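Local coordinates for sefir domain protein (Bacillus cereus F65185, PDB 5Y8E) that probably takes part in signalling by associating with other SEFIR domains, at residues A[137-140]-A[141-145]. Numbering follows the deposited sequence.
Sequences ELER and LIWEE
Arg140 and Glu144, one helical turn apart, both carry CG opposite the backbone N (chi1 -171° and -175°), which lays the two side chains alongside each other. A bend at chi3 of Arg140 then swings its guanidinium back to Glu137, whose own chain bends at chi2. Arg140 grips that carboxylate side-on, in the guanidinium plane: NE hydrogen-bonds to Glu137 OE1 at 2.9 Å, from above the carboxylate plane, and NH2 forms a salt bridge to Glu137 OE2 at 2.8 Å, on the syn side but tilted out of that plane. Toward Glu144 the hold is looser, a long salt bridge of 3.6 Å from Arg140 NH1 to Glu144 OE2, with the two planes 82° apart; a water accepting from Arg140 NH2 and donating to Glu144 OE2 bridges the gap. This i, i+3, i+7 salt-bridge network spans the last turns of helix 131-143, the chain's last helix, with Glu144 just beyond its end. Leu141 crosses Arg140 obliquely, its CD2 3.5 Å from Arg140 NH2. On the buried side Leu138 CD1 packs on Ile142 CD1 at 3.9 Å, and both residues reach Ile101 and Leu62 of the central sheet. Trp143 turns its ring edge to Glu139 O, while its NE1 hydrogen-bonds to the Ser30 carbonyl.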
ATOM      1  N   GLU A 137      13.331   0.585  -6.672  1.00 11.96           N
ATOM      2  CA  GLU A 137      12.963   1.756  -5.885  1.00 13.41           C
ATOM      3  C   GLU A 137      11.989   1.394  -4.773  1.00 11.24           C
ATOM      4  O   GLU A 137      12.092   1.918  -3.662  1.00 13.76           O
ATOM      5  CB  GLU A 137      12.395   2.872  -6.770  1.00 14.34           C
ATOM      6  CG  GLU A 137      11.911   4.101  -5.993  1.00 15.58           C
ATOM      7  CD  GLU A 137      13.021   4.905  -5.319  1.00 22.74           C
ATOM      8  OE1 GLU A 137      14.213   4.535  -5.417  1.00 24.30           O
ATOM      9  OE2 GLU A 137      12.689   5.934  -4.689  1.00 24.81           O
ATOM     10  N   LEU A 138      11.056   0.486  -5.057  1.00 10.35           N
ATOM     11  CA  LEU A 138      10.129   0.015  -4.022  1.00 10.25           C
ATOM     12  C   LEU A 138      10.900  -0.617  -2.868  1.00 10.29           C
ATOM     13  O   LEU A 138      10.621  -0.357  -1.691  1.00 10.86           O
ATOM     14  CB  LEU A 138       9.138  -1.000  -4.600  1.00 10.49           C
ATOM     15  CG  LEU A 138       8.252  -1.742  -3.595  1.00 10.45           C
ATOM     16  CD1 LEU A 138       7.363  -0.776  -2.808  1.00  8.50           C
ATOM     17  CD2 LEU A 138       7.398  -2.775  -4.318  1.00 12.73           C
ATOM     18  N   GLU A 139      11.878  -1.441  -3.221  1.00 11.84           N
ATOM     19  CA  GLU A 139      12.719  -2.122  -2.245  1.00 12.64           C
ATOM     20  C   GLU A 139      13.492  -1.110  -1.394  1.00 14.03           C
ATOM     21  O   GLU A 139      13.567  -1.243  -0.164  1.00 12.29           O
ATOM     22  CB  GLU A 139      13.663  -3.054  -2.994  1.00 16.25           C
ATOM     23  CG  GLU A 139      14.579  -3.872  -2.135  1.00 15.84           C
ATOM     24  CD  GLU A 139      15.495  -4.711  -2.980  1.00 16.83           C
ATOM     25  OE1 GLU A 139      15.231  -5.925  -3.128  1.00 17.46           O
ATOM     26  OE2 GLU A 139      16.468  -4.148  -3.519  1.00 17.98           O
ATOM     27  N   ARG A 140      14.057  -0.096  -2.047  1.00 10.61           N
ATOM     28  CA  ARG A 140      14.756   0.980  -1.341  1.00 13.17           C
ATOM     29  C   ARG A 140      13.843   1.673  -0.332  1.00 12.93           C
ATOM     30  O   ARG A 140      14.226   1.889   0.822  1.00 12.74           O
ATOM     31  CB  ARG A 140      15.300   2.016  -2.333  1.00 14.17           C
ATOM     32  CG  ARG A 140      16.231   3.036  -1.683  1.00 16.15           C
ATOM     33  CD  ARG A 140      16.573   4.208  -2.592  1.00 18.50           C
ATOM     34  NE  ARG A 140      15.416   5.062  -2.850  1.00 19.71           N
ATOM     35  CZ  ARG A 140      14.949   5.967  -1.992  1.00 25.93           C
ATOM     36  NH1 ARG A 140      15.536   6.134  -0.812  1.00 28.44           N
ATOM     37  NH2 ARG A 140      13.892   6.705  -2.305  1.00 24.06           N
ATOM     38  N   LEU A 141      12.639   2.027  -0.771  1.00 11.72           N
ATOM     39  CA  LEU A 141      11.683   2.729   0.092  1.00 12.14           C
ATOM     40  C   LEU A 141      11.261   1.877   1.291  1.00 13.15           C
ATOM     41  O   LEU A 141      11.072   2.389   2.402  1.00 11.75           O
ATOM     42  CB  LEU A 141      10.458   3.144  -0.723  1.00 11.54           C
ATOM     43  CG  LEU A 141      10.693   4.261  -1.742  1.00 16.52           C
ATOM     44  CD1 LEU A 141       9.551   4.327  -2.737  1.00 12.35           C
ATOM     45  CD2 LEU A 141      10.852   5.587  -1.014  1.00 16.49           C
ATOM     46  N   ILE A 142      11.110   0.578   1.067  1.00  9.36           N
ATOM     47  CA  ILE A 142      10.731  -0.340   2.139  1.00 10.63           C
ATOM     48  C   ILE A 142      11.798  -0.403   3.235  1.00 12.07           C
ATOM     49  O   ILE A 142      11.477  -0.353   4.428  1.00 14.78           O
ATOM     50  CB  ILE A 142      10.410  -1.744   1.582  1.00 10.46           C
ATOM     51  CG1 ILE A 142       9.008  -1.745   0.956  1.00 10.93           C
ATOM     52  CG2 ILE A 142      10.510  -2.807   2.681  1.00 15.09           C
ATOM     53  CD1 ILE A 142       8.709  -2.975   0.096  1.00 10.58           C
ATOM     54  N   TRP A 143      13.063  -0.468   2.830  1.00 10.41           N
ATOM     55  CA  TRP A 143      14.172  -0.587   3.779  1.00 11.37           C
ATOM     56  C   TRP A 143      14.625   0.750   4.366  1.00 13.68           C
ATOM     57  O   TRP A 143      15.390   0.794   5.327  1.00 14.09           O
ATOM     58  CB  TRP A 143      15.350  -1.328   3.126  1.00 15.20           C
ATOM     59  CG  TRP A 143      15.135  -2.814   3.084  1.00 12.90           C
ATOM     60  CD1 TRP A 143      14.503  -3.535   2.101  1.00 12.41           C
ATOM     61  CD2 TRP A 143      15.525  -3.759   4.085  1.00 14.31           C
ATOM     62  NE1 TRP A 143      14.496  -4.873   2.431  1.00 13.92           N
ATOM     63  CE2 TRP A 143      15.116  -5.034   3.644  1.00 13.79           C
ATOM     64  CE3 TRP A 143      16.194  -3.651   5.308  1.00 15.52           C
ATOM     65  CZ2 TRP A 143      15.351  -6.192   4.390  1.00 13.02           C
ATOM     66  CZ3 TRP A 143      16.426  -4.796   6.044  1.00 17.70           C
ATOM     67  CH2 TRP A 143      16.011  -6.051   5.582  1.00 16.84           C
ATOM     68  N   GLU A 144      14.154   1.842   3.785  1.00 16.20           N
ATOM     69  CA  GLU A 144      14.473   3.168   4.302  1.00 17.69           C
ATOM     70  C   GLU A 144      13.769   3.401   5.641  1.00 17.58           C
ATOM     71  O   GLU A 144      12.659   2.918   5.866  1.00 16.79           O
ATOM     72  CB  GLU A 144      14.028   4.220   3.284  1.00 20.50           C
ATOM     73  CG  GLU A 144      14.404   5.649   3.613  1.00 21.75           C
ATOM     74  CD  GLU A 144      13.757   6.635   2.661  1.00 30.53           C
ATOM     75  OE1 GLU A 144      12.579   6.433   2.292  1.00 29.58           O
ATOM     76  OE2 GLU A 144      14.432   7.613   2.280  1.00 38.52           O
ATOM     77  N   GLU A 145      14.420   4.133   6.538  1.00 18.53           N
ATOM     78  CA  GLU A 145      13.809   4.484   7.813  1.00 18.66           C
ATOM     79  C   GLU A 145      13.817   5.995   7.995  1.00 20.46           C
ATOM     80  O   GLU A 145      14.693   6.534   8.675  1.00 23.59           O
ATOM     81  CB  GLU A 145      14.537   3.799   8.969  1.00 19.73           C
ATOM     82  CG  GLU A 145      14.471   2.277   8.919  1.00 16.34           C
ATOM     83  CD  GLU A 145      14.966   1.625  10.195  1.00 20.26           C
ATOM     84  OE1 GLU A 145      14.391   1.900  11.266  1.00 23.77           O
ATOM     85  OE2 GLU A 145      15.934   0.843  10.131  1.00 18.76           O
TER
HETATM   86  O   HOH W   1      13.048   8.562  -0.348  1.00 36.41           O